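Long-range contacts in cypemycin cysteine dehydrogenase (decarboxylating) (Streptomyces sp, PDB 6JDD), which catalyses the FAD-dependent oxidative decarboxylation of the C-terminal cysteine of the cypemycin precursor peptide, a step in making the aminovinyl-cysteine of this linaridin: residues A[12-17]-A[90-95]; A[22-27]-A[168-173]; A[99-104]-A[138-143]; A[121-126]-A[144-149]. All coordinates share one frame; numbering follows the deposited sequence.

Interaction 1: A[12-17]-A[90-95]; sequences HVHVTG and FLVFPA. With FAD (flavin-adenine dinucleotide), chain B.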
# COMPACT_ATOMS: atom_id res chain seq x y z
N HIS A 12 -19.74 -18.45 27.29
CA HIS A 12 -19.30 -17.60 26.17
C HIS A 12 -19.80 -16.19 26.40
O HIS A 12 -20.97 -16.03 26.76
CB HIS A 12 -19.87 -18.10 24.85
CG HIS A 12 -19.36 -17.30 23.71
ND1 HIS A 12 -18.35 -17.74 22.90
CD2 HIS A 12 -19.68 -16.07 23.28
CE1 HIS A 12 -18.09 -16.82 22.00
NE2 HIS A 12 -18.86 -15.79 22.23
N VAL A 13 -18.91 -15.22 26.21
CA VAL A 13 -19.23 -13.78 26.33
C VAL A 13 -19.10 -13.18 24.94
O VAL A 13 -18.07 -13.34 24.32
CB VAL A 13 -18.37 -13.05 27.37
CG1 VAL A 13 -18.70 -11.59 27.37
CG2 VAL A 13 -18.54 -13.61 28.77
N HIS A 14 -20.16 -12.57 24.46
CA HIS A 14 -20.20 -11.86 23.16
C HIS A 14 -20.24 -10.36 23.45
O HIS A 14 -21.19 -9.89 24.11
CB HIS A 14 -21.39 -12.33 22.33
CG HIS A 14 -21.47 -11.66 21.00
ND1 HIS A 14 -20.42 -11.69 20.10
CD2 HIS A 14 -22.43 -10.91 20.44
CE1 HIS A 14 -20.75 -10.99 19.03
NE2 HIS A 14 -21.98 -10.47 19.23
N VAL A 15 -19.18 -9.68 23.03
CA VAL A 15 -18.93 -8.25 23.37
C VAL A 15 -19.27 -7.40 22.15
O VAL A 15 -18.72 -7.69 21.08
CB VAL A 15 -17.47 -8.03 23.81
CG1 VAL A 15 -17.24 -6.60 24.32
CG2 VAL A 15 -17.04 -9.08 24.82
N THR A 16 -20.09 -6.36 22.32
CA THR A 16 -20.59 -5.52 21.20
C THR A 16 -20.22 -4.06 21.48
O THR A 16 -19.85 -3.77 22.57
CB THR A 16 -22.10 -5.72 20.95
OG1 THR A 16 -22.87 -5.06 21.96
CG2 THR A 16 -22.52 -7.18 20.84
N GLY A 17 -20.39 -3.19 20.49
CA GLY A 17 -19.75 -1.87 20.33
C GLY A 17 -20.42 -0.78 21.12
O GLY A 17 -20.83 0.25 20.55
N PHE A 90 -24.68 -18.14 27.13
CA PHE A 90 -24.18 -17.08 26.22
C PHE A 90 -24.62 -15.73 26.77
O PHE A 90 -25.80 -15.54 26.98
CB PHE A 90 -24.73 -17.28 24.81
CG PHE A 90 -24.21 -18.51 24.14
CD1 PHE A 90 -24.74 -19.75 24.43
CD2 PHE A 90 -23.15 -18.43 23.25
CE1 PHE A 90 -24.24 -20.89 23.81
CE2 PHE A 90 -22.68 -19.57 22.62
CZ PHE A 90 -23.22 -20.80 22.91
N LEU A 91 -23.66 -14.89 27.10
CA LEU A 91 -23.94 -13.56 27.69
C LEU A 91 -23.53 -12.53 26.64
O LEU A 91 -22.38 -12.54 26.25
CB LEU A 91 -23.18 -13.36 29.00
CG LEU A 91 -23.21 -14.54 29.97
CD1 LEU A 91 -22.25 -14.31 31.14
CD2 LEU A 91 -24.62 -14.78 30.50
N VAL A 92 -24.46 -11.70 26.20
CA VAL A 92 -24.16 -10.55 25.32
C VAL A 92 -23.91 -9.33 26.22
O VAL A 92 -24.84 -8.79 26.78
CB VAL A 92 -25.28 -10.34 24.29
CG1 VAL A 92 -24.89 -9.30 23.25
CG2 VAL A 92 -25.64 -11.66 23.60
N PHE A 93 -22.64 -8.97 26.36
CA PHE A 93 -22.13 -8.15 27.48
C PHE A 93 -21.03 -7.24 26.96
O PHE A 93 -19.94 -7.72 26.68
CB PHE A 93 -21.58 -9.06 28.58
CG PHE A 93 -21.14 -8.34 29.82
CD1 PHE A 93 -22.06 -7.69 30.62
CD2 PHE A 93 -19.81 -8.30 30.17
CE1 PHE A 93 -21.66 -7.01 31.76
CE2 PHE A 93 -19.41 -7.62 31.31
CZ PHE A 93 -20.33 -6.97 32.10
N PRO A 94 -21.30 -5.95 26.68
CA PRO A 94 -22.65 -5.42 26.56
C PRO A 94 -23.35 -5.72 25.23
O PRO A 94 -22.72 -6.22 24.32
CB PRO A 94 -22.38 -3.92 26.61
CG PRO A 94 -21.11 -3.78 25.84
CD PRO A 94 -20.29 -4.96 26.30
N ALA A 95 -24.65 -5.40 25.17
CA ALA A 95 -25.48 -5.62 23.97
C ALA A 95 -25.97 -4.28 23.47
O ALA A 95 -26.70 -3.65 24.15
CB ALA A 95 -26.62 -6.50 24.28
PA FAD B . -20.98 -5.02 14.46
O1A FAD B . -20.58 -6.41 14.06
O2A FAD B . -19.90 -4.01 14.69
O5B FAD B . -22.04 -4.44 13.40
C5B FAD B . -21.54 -3.69 12.26
C4B FAD B . -22.55 -3.74 11.15
O4B FAD B . -21.88 -4.13 9.92
C3B FAD B . -23.70 -4.75 11.32
O3B FAD B . -24.91 -4.24 10.79
C2B FAD B . -23.20 -5.96 10.54
O2B FAD B . -24.25 -6.79 10.09
C1B FAD B . -22.48 -5.28 9.38
N9A FAD B . -21.44 -6.10 8.77
C8A FAD B . -21.40 -7.47 8.67
N7A FAD B . -20.31 -7.90 8.06
C5A FAD B . -19.60 -6.74 7.76
C6A FAD B . -18.37 -6.53 7.11
N6A FAD B . -17.60 -7.50 6.64
N1A FAD B . -17.96 -5.24 6.97
C2A FAD B . -18.74 -4.26 7.45
N3A FAD B . -19.91 -4.35 8.07
C4A FAD B . -20.29 -5.63 8.19
N1 FAD B . -24.87 1.60 20.53
C2 FAD B . -25.65 1.08 21.50
O2 FAD B . -26.61 0.35 21.22
N3 FAD B . -25.44 1.33 22.82
C4 FAD B . -24.41 2.13 23.25
O4 FAD B . -24.25 2.33 24.44
C4X FAD B . -23.57 2.69 22.27
N5 FAD B . -22.58 3.46 22.66
C5X FAD B . -21.78 4.00 21.69
C6 FAD B . -20.71 4.82 22.09
C7 FAD B . -19.86 5.39 21.17
C7M FAD B . -18.73 6.27 21.64
C8 FAD B . -20.06 5.15 19.79
C8M FAD B . -19.15 5.76 18.76
C9 FAD B . -21.11 4.34 19.39
C9A FAD B . -21.98 3.75 20.32
N10 FAD B . -23.04 2.93 19.94
C10 FAD B . -23.87 2.37 20.90
C1' FAD B . -23.28 2.65 18.52
C2' FAD B . -22.75 1.29 18.10
O2' FAD B . -21.33 1.28 18.20
C3' FAD B . -23.17 0.95 16.67
O3' FAD B . -24.58 0.75 16.62
C4' FAD B . -22.47 -0.29 16.10
O4' FAD B . -22.90 -0.51 14.76
C5' FAD B . -22.73 -1.53 16.93
O5' FAD B . -22.20 -2.69 16.23
P FAD B . -22.13 -4.10 17.00
O1P FAD B . -23.46 -4.37 17.61
O2P FAD B . -20.92 -4.10 17.88
O3P FAD B . -21.89 -5.11 15.78

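Interaction 2: A[22-27]-A[168-173]; sequences ALVPWW and VGFNLP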
# COMPACT_ATOMS: atom_id res chain seq x y z
N ALA A 22 -15.22 -1.24 26.79
CA ALA A 22 -13.91 -0.84 27.37
C ALA A 22 -13.76 -1.41 28.80
O ALA A 22 -12.59 -1.67 29.20
CB ALA A 22 -13.75 0.65 27.37
N LEU A 23 -14.88 -1.62 29.51
CA LEU A 23 -14.93 -2.10 30.91
C LEU A 23 -14.97 -3.63 31.00
O LEU A 23 -14.81 -4.14 32.09
CB LEU A 23 -16.17 -1.53 31.58
CG LEU A 23 -16.01 -0.18 32.25
CD1 LEU A 23 -15.32 0.81 31.34
CD2 LEU A 23 -17.38 0.37 32.64
N VAL A 24 -15.17 -4.34 29.89
CA VAL A 24 -15.36 -5.81 29.88
C VAL A 24 -14.08 -6.50 30.34
O VAL A 24 -14.19 -7.42 31.12
CB VAL A 24 -15.84 -6.31 28.51
CG1 VAL A 24 -15.84 -7.82 28.39
CG2 VAL A 24 -17.23 -5.79 28.28
N PRO A 25 -12.84 -6.14 29.88
CA PRO A 25 -11.64 -6.83 30.36
C PRO A 25 -11.50 -6.84 31.90
O PRO A 25 -11.12 -7.86 32.45
CB PRO A 25 -10.50 -6.04 29.74
CG PRO A 25 -11.12 -5.47 28.48
CD PRO A 25 -12.52 -5.11 28.89
N TRP A 26 -11.88 -5.75 32.55
CA TRP A 26 -11.95 -5.71 34.04
C TRP A 26 -12.92 -6.79 34.57
O TRP A 26 -12.53 -7.57 35.47
CB TRP A 26 -12.33 -4.30 34.52
CG TRP A 26 -12.21 -4.13 35.99
CD1 TRP A 26 -11.16 -3.59 36.66
CD2 TRP A 26 -13.18 -4.51 36.98
NE1 TRP A 26 -11.42 -3.60 38.01
CE2 TRP A 26 -12.64 -4.15 38.23
CE3 TRP A 26 -14.44 -5.09 36.93
CZ2 TRP A 26 -13.31 -4.37 39.43
CZ3 TRP A 26 -15.12 -5.30 38.12
CH2 TRP A 26 -14.56 -4.93 39.34
N TRP A 27 -14.14 -6.85 34.03
CA TRP A 27 -15.15 -7.87 34.41
C TRP A 27 -14.71 -9.30 34.06
O TRP A 27 -14.98 -10.20 34.84
CB TRP A 27 -16.48 -7.55 33.76
CG TRP A 27 -17.14 -6.43 34.47
CD1 TRP A 27 -17.24 -5.13 34.08
CD2 TRP A 27 -17.72 -6.52 35.77
NE1 TRP A 27 -17.88 -4.40 35.04
CE2 TRP A 27 -18.19 -5.23 36.09
CE3 TRP A 27 -17.89 -7.56 36.68
CZ2 TRP A 27 -18.86 -4.96 37.29
CZ3 TRP A 27 -18.52 -7.28 37.88
CH2 TRP A 27 -19.01 -6.00 38.17
N VAL A 168 -30.40 0.42 32.82
CA VAL A 168 -29.47 -0.35 31.94
C VAL A 168 -29.16 -1.74 32.54
O VAL A 168 -29.20 -1.92 33.81
CB VAL A 168 -28.21 0.48 31.61
CG1 VAL A 168 -27.15 -0.30 30.80
CG2 VAL A 168 -28.60 1.80 30.94
N GLY A 169 -28.84 -2.68 31.65
CA GLY A 169 -28.65 -4.11 31.93
C GLY A 169 -27.20 -4.56 31.88
O GLY A 169 -27.00 -5.77 31.83
N PHE A 170 -26.24 -3.64 31.99
CA PHE A 170 -24.78 -3.96 32.06
C PHE A 170 -24.42 -4.57 33.42
O PHE A 170 -23.81 -3.90 34.26
CB PHE A 170 -23.90 -2.73 31.78
CG PHE A 170 -22.48 -3.11 31.48
CD1 PHE A 170 -22.20 -3.99 30.43
CD2 PHE A 170 -21.43 -2.62 32.24
CE1 PHE A 170 -20.89 -4.34 30.15
CE2 PHE A 170 -20.13 -2.97 31.95
CZ PHE A 170 -19.87 -3.84 30.91
N ASN A 171 -24.78 -5.82 33.61
CA ASN A 171 -24.85 -6.44 34.95
C ASN A 171 -24.40 -7.89 34.82
O ASN A 171 -25.28 -8.76 34.64
CB ASN A 171 -26.27 -6.31 35.49
CG ASN A 171 -26.45 -6.98 36.84
OD1 ASN A 171 -25.52 -7.60 37.35
ND2 ASN A 171 -27.63 -6.86 37.41
N LEU A 172 -23.10 -8.17 34.94
CA LEU A 172 -22.60 -9.56 34.80
C LEU A 172 -23.06 -10.44 35.97
O LEU A 172 -23.52 -11.56 35.76
CB LEU A 172 -21.07 -9.57 34.66
CG LEU A 172 -20.44 -10.94 34.46
CD1 LEU A 172 -21.00 -11.64 33.25
CD2 LEU A 172 -18.95 -10.83 34.29
N PRO A 173 -22.95 -10.02 37.25
CA PRO A 173 -23.42 -10.88 38.34
C PRO A 173 -24.89 -11.32 38.17
O PRO A 173 -25.20 -12.53 38.26
CB PRO A 173 -23.19 -10.02 39.59
CG PRO A 173 -22.07 -9.06 39.18
CD PRO A 173 -22.36 -8.74 37.73

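Interaction 3: A[99-104]-A[138-143]; sequences TVMRLA and NNVQTL. With FAD (flavin-adenine dinucleotide), chain B.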
# COMPACT_ATOMS: atom_id res chain seq x y z
N THR A 99 -27.32 -4.88 17.91
CA THR A 99 -27.06 -6.34 18.02
C THR A 99 -28.41 -6.99 18.35
O THR A 99 -28.75 -8.03 17.75
CB THR A 99 -25.91 -6.71 18.98
OG1 THR A 99 -24.60 -6.63 18.39
CG2 THR A 99 -26.05 -8.13 19.49
N VAL A 100 -29.17 -6.36 19.24
CA VAL A 100 -30.49 -6.90 19.67
C VAL A 100 -31.51 -6.86 18.53
O VAL A 100 -32.19 -7.84 18.37
CB VAL A 100 -30.97 -6.18 20.92
CG1 VAL A 100 -32.37 -6.60 21.29
CG2 VAL A 100 -29.99 -6.49 22.03
N MET A 101 -31.54 -5.80 17.72
CA MET A 101 -32.38 -5.78 16.51
C MET A 101 -32.01 -6.94 15.56
O MET A 101 -32.89 -7.64 15.09
CB MET A 101 -32.29 -4.43 15.80
CG MET A 101 -32.74 -3.24 16.60
SD MET A 101 -34.50 -3.28 17.15
CE MET A 101 -34.36 -4.17 18.71
N ARG A 102 -30.71 -7.13 15.31
CA ARG A 102 -30.22 -8.20 14.40
C ARG A 102 -30.66 -9.57 14.93
O ARG A 102 -31.03 -10.43 14.11
CB ARG A 102 -28.70 -8.13 14.26
CG ARG A 102 -28.22 -7.04 13.31
CD ARG A 102 -26.87 -7.36 12.69
NE ARG A 102 -25.78 -7.23 13.64
CZ ARG A 102 -24.75 -8.07 13.74
NH1 ARG A 102 -24.68 -9.12 12.93
NH2 ARG A 102 -23.81 -7.86 14.63
N LEU A 103 -30.61 -9.76 16.26
CA LEU A 103 -30.98 -11.04 16.90
C LEU A 103 -32.49 -11.26 16.76
O LEU A 103 -32.90 -12.32 16.33
CB LEU A 103 -30.55 -10.93 18.36
CG LEU A 103 -30.68 -12.21 19.16
CD1 LEU A 103 -29.88 -13.36 18.55
CD2 LEU A 103 -30.26 -11.90 20.58
N ALA A 104 -33.26 -10.24 17.07
CA ALA A 104 -34.73 -10.20 16.95
C ALA A 104 -35.17 -10.44 15.51
O ALA A 104 -36.33 -10.73 15.32
CB ALA A 104 -35.24 -8.86 17.41
N ASN A 138 -40.99 -3.28 19.82
CA ASN A 138 -41.67 -4.43 19.17
C ASN A 138 -40.67 -5.54 18.87
O ASN A 138 -41.01 -6.73 19.11
CB ASN A 138 -42.50 -4.06 17.94
CG ASN A 138 -43.86 -3.54 18.31
OD1 ASN A 138 -44.31 -3.59 19.49
ND2 ASN A 138 -44.49 -3.01 17.29
N ASN A 139 -39.54 -5.17 18.32
CA ASN A 139 -38.40 -6.09 18.02
C ASN A 139 -37.85 -6.78 19.30
O ASN A 139 -37.63 -7.98 19.25
CB ASN A 139 -37.31 -5.38 17.22
CG ASN A 139 -37.76 -5.15 15.80
OD1 ASN A 139 -37.83 -6.06 15.02
ND2 ASN A 139 -38.25 -3.97 15.48
N VAL A 140 -37.73 -6.06 20.40
CA VAL A 140 -37.45 -6.68 21.74
C VAL A 140 -38.54 -7.68 22.20
O VAL A 140 -38.14 -8.73 22.77
CB VAL A 140 -37.34 -5.56 22.77
CG1 VAL A 140 -37.30 -6.15 24.16
CG2 VAL A 140 -36.14 -4.69 22.49
N GLN A 141 -39.84 -7.36 21.99
CA GLN A 141 -40.96 -8.29 22.31
C GLN A 141 -40.76 -9.55 21.47
O GLN A 141 -41.07 -10.67 21.97
CB GLN A 141 -42.37 -7.72 22.03
CG GLN A 141 -43.07 -6.98 23.17
CD GLN A 141 -44.54 -6.76 22.83
OE1 GLN A 141 -44.97 -6.78 21.65
NE2 GLN A 141 -45.35 -6.56 23.87
N THR A 142 -40.35 -9.42 20.22
CA THR A 142 -40.23 -10.59 19.31
C THR A 142 -39.32 -11.65 19.91
O THR A 142 -39.50 -12.87 19.63
CB THR A 142 -39.78 -10.20 17.91
OG1 THR A 142 -40.77 -9.37 17.34
CG2 THR A 142 -39.67 -11.39 16.99
N LEU A 143 -38.37 -11.23 20.74
CA LEU A 143 -37.44 -12.21 21.33
C LEU A 143 -38.15 -13.15 22.34
O LEU A 143 -37.60 -14.23 22.60
CB LEU A 143 -36.29 -11.44 21.98
CG LEU A 143 -35.28 -10.83 21.00
CD1 LEU A 143 -34.35 -9.87 21.71
CD2 LEU A 143 -34.46 -11.89 20.29
PA FAD B . -20.98 -5.02 14.46
O1A FAD B . -20.58 -6.41 14.06
O2A FAD B . -19.90 -4.01 14.69
O5B FAD B . -22.04 -4.44 13.40
C5B FAD B . -21.54 -3.69 12.26
C4B FAD B . -22.55 -3.74 11.15
O4B FAD B . -21.88 -4.13 9.92
C3B FAD B . -23.70 -4.75 11.32
O3B FAD B . -24.91 -4.24 10.79
C2B FAD B . -23.20 -5.96 10.54
O2B FAD B . -24.25 -6.79 10.09
C1B FAD B . -22.48 -5.28 9.38
N9A FAD B . -21.44 -6.10 8.77
C8A FAD B . -21.40 -7.47 8.67
N7A FAD B . -20.31 -7.90 8.06
C5A FAD B . -19.60 -6.74 7.76
C6A FAD B . -18.37 -6.53 7.11
N6A FAD B . -17.60 -7.50 6.64
N1A FAD B . -17.96 -5.24 6.97
C2A FAD B . -18.74 -4.26 7.45
N3A FAD B . -19.91 -4.35 8.07
C4A FAD B . -20.29 -5.63 8.19
N1 FAD B . -24.87 1.60 20.53
C2 FAD B . -25.65 1.08 21.50
O2 FAD B . -26.61 0.35 21.22
N3 FAD B . -25.44 1.33 22.82
C4 FAD B . -24.41 2.13 23.25
O4 FAD B . -24.25 2.33 24.44
C4X FAD B . -23.57 2.69 22.27
N5 FAD B . -22.58 3.46 22.66
C5X FAD B . -21.78 4.00 21.69
C6 FAD B . -20.71 4.82 22.09
C7 FAD B . -19.86 5.39 21.17
C7M FAD B . -18.73 6.27 21.64
C8 FAD B . -20.06 5.15 19.79
C8M FAD B . -19.15 5.76 18.76
C9 FAD B . -21.11 4.34 19.39
C9A FAD B . -21.98 3.75 20.32
N10 FAD B . -23.04 2.93 19.94
C10 FAD B . -23.87 2.37 20.90
C1' FAD B . -23.28 2.65 18.52
C2' FAD B . -22.75 1.29 18.10
O2' FAD B . -21.33 1.28 18.20
C3' FAD B . -23.17 0.95 16.67
O3' FAD B . -24.58 0.75 16.62
C4' FAD B . -22.47 -0.29 16.10
O4' FAD B . -22.90 -0.51 14.76
C5' FAD B . -22.73 -1.53 16.93
O5' FAD B . -22.20 -2.69 16.23
P FAD B . -22.13 -4.10 17.00
O1P FAD B . -23.46 -4.37 17.61
O2P FAD B . -20.92 -4.10 17.88
O3P FAD B . -21.89 -5.11 15.78

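Interaction 4: A[121-126]-A[144-149]; sequences APLVIA and KLRPNV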
# COMPACT_ATOMS: atom_id res chain seq x y z
N ALA A 121 -29.09 -23.05 24.36
CA ALA A 121 -28.62 -22.75 25.72
C ALA A 121 -29.20 -21.41 26.17
O ALA A 121 -29.62 -20.58 25.37
CB ALA A 121 -27.10 -22.73 25.77
N PRO A 122 -29.24 -21.16 27.50
CA PRO A 122 -29.61 -19.85 28.02
C PRO A 122 -28.77 -18.73 27.38
O PRO A 122 -27.60 -18.82 27.32
CB PRO A 122 -29.29 -19.97 29.51
CG PRO A 122 -29.31 -21.45 29.81
CD PRO A 122 -28.86 -22.13 28.54
N LEU A 123 -29.47 -17.72 26.90
CA LEU A 123 -28.90 -16.54 26.21
C LEU A 123 -29.33 -15.32 26.99
O LEU A 123 -30.50 -15.03 26.97
CB LEU A 123 -29.47 -16.47 24.80
CG LEU A 123 -28.66 -15.66 23.79
CD1 LEU A 123 -29.07 -16.01 22.39
CD2 LEU A 123 -28.83 -14.17 24.01
N VAL A 124 -28.41 -14.64 27.64
CA VAL A 124 -28.73 -13.45 28.48
C VAL A 124 -28.16 -12.21 27.81
O VAL A 124 -27.03 -12.21 27.39
CB VAL A 124 -28.20 -13.59 29.90
CG1 VAL A 124 -28.71 -12.47 30.77
CG2 VAL A 124 -28.57 -14.95 30.48
N ILE A 125 -28.96 -11.17 27.80
CA ILE A 125 -28.67 -9.92 27.06
C ILE A 125 -28.51 -8.80 28.07
O ILE A 125 -29.52 -8.39 28.70
CB ILE A 125 -29.75 -9.61 26.02
CG1 ILE A 125 -29.93 -10.79 25.07
CG2 ILE A 125 -29.40 -8.33 25.28
CD1 ILE A 125 -30.99 -10.59 24.03
N ALA A 126 -27.28 -8.33 28.17
CA ALA A 126 -26.91 -7.21 29.04
C ALA A 126 -26.93 -5.96 28.17
O ALA A 126 -25.88 -5.44 27.82
CB ALA A 126 -25.60 -7.49 29.68
N LYS A 144 -39.36 -12.84 22.83
CA LYS A 144 -40.10 -13.80 23.68
C LYS A 144 -40.51 -15.04 22.89
O LYS A 144 -40.84 -16.04 23.54
CB LYS A 144 -41.29 -13.13 24.37
CG LYS A 144 -40.89 -12.35 25.62
CD LYS A 144 -41.68 -11.10 25.76
CE LYS A 144 -41.68 -10.52 27.15
NZ LYS A 144 -43.02 -9.92 27.44
N LEU A 145 -40.47 -15.04 21.55
CA LEU A 145 -40.75 -16.28 20.77
C LEU A 145 -39.68 -17.35 21.01
O LEU A 145 -39.90 -18.55 20.64
CB LEU A 145 -40.83 -15.91 19.29
CG LEU A 145 -41.93 -14.89 18.93
CD1 LEU A 145 -42.12 -14.84 17.43
CD2 LEU A 145 -43.26 -15.21 19.62
N ARG A 146 -38.55 -16.94 21.59
CA ARG A 146 -37.44 -17.86 21.89
C ARG A 146 -37.39 -18.10 23.39
O ARG A 146 -37.19 -17.18 24.17
CB ARG A 146 -36.11 -17.30 21.36
CG ARG A 146 -36.07 -17.17 19.84
CD ARG A 146 -34.68 -16.96 19.28
NE ARG A 146 -33.77 -18.05 19.63
CZ ARG A 146 -32.45 -17.94 19.63
NH1 ARG A 146 -31.89 -16.79 19.29
NH2 ARG A 146 -31.69 -18.96 19.97
N PRO A 147 -37.55 -19.36 23.82
CA PRO A 147 -37.67 -19.64 25.24
C PRO A 147 -36.35 -19.43 25.97
O PRO A 147 -36.35 -19.15 27.11
CB PRO A 147 -38.18 -21.09 25.26
CG PRO A 147 -37.63 -21.72 23.96
CD PRO A 147 -37.59 -20.57 22.97
N ASN A 148 -35.22 -19.53 25.29
CA ASN A 148 -33.90 -19.49 25.96
C ASN A 148 -33.41 -18.05 26.15
O ASN A 148 -32.37 -17.88 26.75
CB ASN A 148 -32.91 -20.37 25.20
CG ASN A 148 -32.78 -20.03 23.73
OD1 ASN A 148 -33.77 -19.69 23.07
ND2 ASN A 148 -31.57 -20.19 23.19
N VAL A 149 -34.09 -17.03 25.64
CA VAL A 149 -33.54 -15.65 25.66
C VAL A 149 -34.11 -14.88 26.84
O VAL A 149 -35.30 -14.88 26.97
CB VAL A 149 -33.88 -14.96 24.34
CG1 VAL A 149 -33.58 -13.49 24.39
CG2 VAL A 149 -33.16 -15.65 23.21

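Interaction 1: A[12-17]-A[90-95]
His12 and Phe90 begin the pairing at one end and Thr16 reaches Pro94 at the other. With CG anti to the backbone N (chi1 -177°), the His12 imidazole rises beside Phe90, whose CD2 lies 3.7 Å from His12 CB; the ring planes are 30° apart and the rings are offset, with little overlap, their centroids 5.7 Å from each other. The polar atoms of the imidazole are taken by serine hydroxyls, ND1 by Ser84 and NE2 by Ser43, which also meets His14 ND1. The two strands run parallel. Leu91 N donates to His12 O (2.9 Å), His14 N to Leu91 O (2.9 Å) and Phe93 N to His14 O (2.8 Å), all close to straight. These are the two middle strands of the six-stranded parallel sheet, ordered 3-2-1-4-5-6 as in a Rossmann fold, and the loop after the first carries the cofactor: Gly17 N donates to O2P of FAD (2.8 Å) and Gly17 O receives the ribityl O2' hydroxyl. Just before it, Thr16 OG1 gives its hydrogen to Pro94 O (2.6 Å) from above the carbonyl plane and also bonds Thr96 N. A cis peptide precedes Pro94, where the second strand turns a corner. Thr16 CG2 packs on Val92 CG1 at 4.0 Å, on the face that also bears His14.

Interaction 2: A[22-27]-A[168-173]
Trp27 and Phe170 are the broadest surfaces here, their planes almost perpendicular (88°) and the five-membered ring of the indole 5.7 Å from the phenyl ring between centroids. Phe170 CE2 comes to 4.1 Å from Trp27 NE1. Phe170 holds CG anti to its backbone N (chi1 -164°), and the ring extends from an inverse gamma turn to the start of helix 24-34. The tightly packed part is formed by the buried Leu23, Val24 and Leu172: Leu23 CB lies 4.2 Å from Phe170 CE2, Val24 CG2 is 4.2 Å from Phe170 CZ, near the ring plane, and Leu172 slides past the indole in the opposite direction, its CD2 4.1 Å from Trp27 CB. Phe93 of strand 90-95 stacks on Phe170. On the looser side Trp27 and Pro173 are partly exposed, and Pro173 CD touches the far corner of the indole, 4.1 Å from Trp27 CZ3. Trp26 lies over one face of the Trp27 ring, and Trp26 of the third subunit also meets this indole, so the contact borders a subunit interface. An alanine in place of Trp27 would probably leave Phe170 CE2 and Pro173 CD without their indole partner and Trp26 without the ring it covers. Asn171 OD1 caps helix 172-185 through Gly174 N and its ND2 binds Pro153 O, both apart from this apolar interface. No hydrogen bond joins the two segments, so helix 24-34 and the approach to helix 172-185 are held together here by shape and apolar burial.

Interaction 3: A[99-104]-A[138-143]
Met101 bends at chi2 (-61°) and chi3 (88°), turning SD and then CE back across Asn139, whose CB lies 3.5 Å from SD; the two side chains cross at about a right angle. In Leu143, CG stands anti to the carbonyl carbon and chi2 (169°) extends CD1 to Val100 CG1 at 3.8 Å, while CD2 reaches Ala104 CA at 3.8 Å and Leu103 CG at 4.0 Å. The methyl of Ala104 faces the backbone of helix 134-142 around Asn139, and its small side chain allows the CA atoms of Ala104 and Leu143 to come within 5.5 Å. The helix axes pass 8.7 Å apart. The Asn139 amide is satisfied beyond the two segments, ND2 by Ile135 O and OD1 by Gln105 NE2. The other side of helix 97-104 serves the cofactor: Thr99 OG1 donates to O1P of FAD (2.6 Å), and the Arg102 guanidinium lies over the adenosine ribose with NH1 salt-bridged to Asp109. The helix thus has two chemically distinct sides, hydroxyl and guanidinium toward the dinucleotide, and methyls and sulfur toward helix 134-142, with no hydrogen bond between residues 99-104 and 138-143.

Interaction 4: A[121-126]-A[144-149]
Leu123 and Val149 lie side by side and point the same way, Leu123 CB 4.1 Å from Val149 CG2, as expected for partners in a parallel bridge. Two residues on, Ile125 crosses Val149 obliquely: its CD1 meets the other branch, CG1, at 3.9 Å, so the two methyls of Val149 are divided between Leu123 and Ile125. Val149 CG2 also sits above one face of the Arg146 guanidinium, offset toward its rim, and Leu123 CD1 approaches NH1 of that group at 4.3 Å. NH1 itself is bound to Leu116 O, which ties the arginine to the end of helix 111-118. At the start of the pairing Asn148 reaches across. Its chi1 of 55° sets CG between the backbone N and the carbonyl carbon, and ND2 donates to Ala121 O (3.0 Å), which lies close to the amide plane. A second, weak bond runs from ND2 to Thr119 O. An alanine in place of Asn148 would probably leave Ala121 O without its amide donor and remove the weak bond to Thr119 O. Leu123 N also points at Asn148 O, though the position of that oxygen is less certain. The contact therefore begins the outermost strand of this chain's sheet, 149-151, against strand 123-127, closing the beta-alpha-beta crossover through helix 134-142. Strand 90-95 pairs with the other side of strand 123-127, helix 97-104 packs on the Ile125 face, and helix 172-185 covers Pro122 and Val124.

Overall arrangement
Interactions 1 and 4 belong to one parallel sheet, their centres about 13 Å apart, with strand 90-95 bonded to strand 123-127 between them. Interaction 2 adds the layer of helices 24-34 and 172-185, its centre about 9 Å from that of interaction 1, which it touches through Phe93 and Leu91. Interaction 3, among helices 97-104 and 134-142, stands about 21 Å from interaction 2 between centres and makes no contact with it, but meets interaction 4 at Ile125. Along the chain interaction 2 spans both 3 and 4, whose segments alternate. Interactions 1 and 3 both touch FAD, so cofactor binding is supported by the loop after strand 10-15 and by helix 97-104, while interactions 2, 3 and 4 border other subunits.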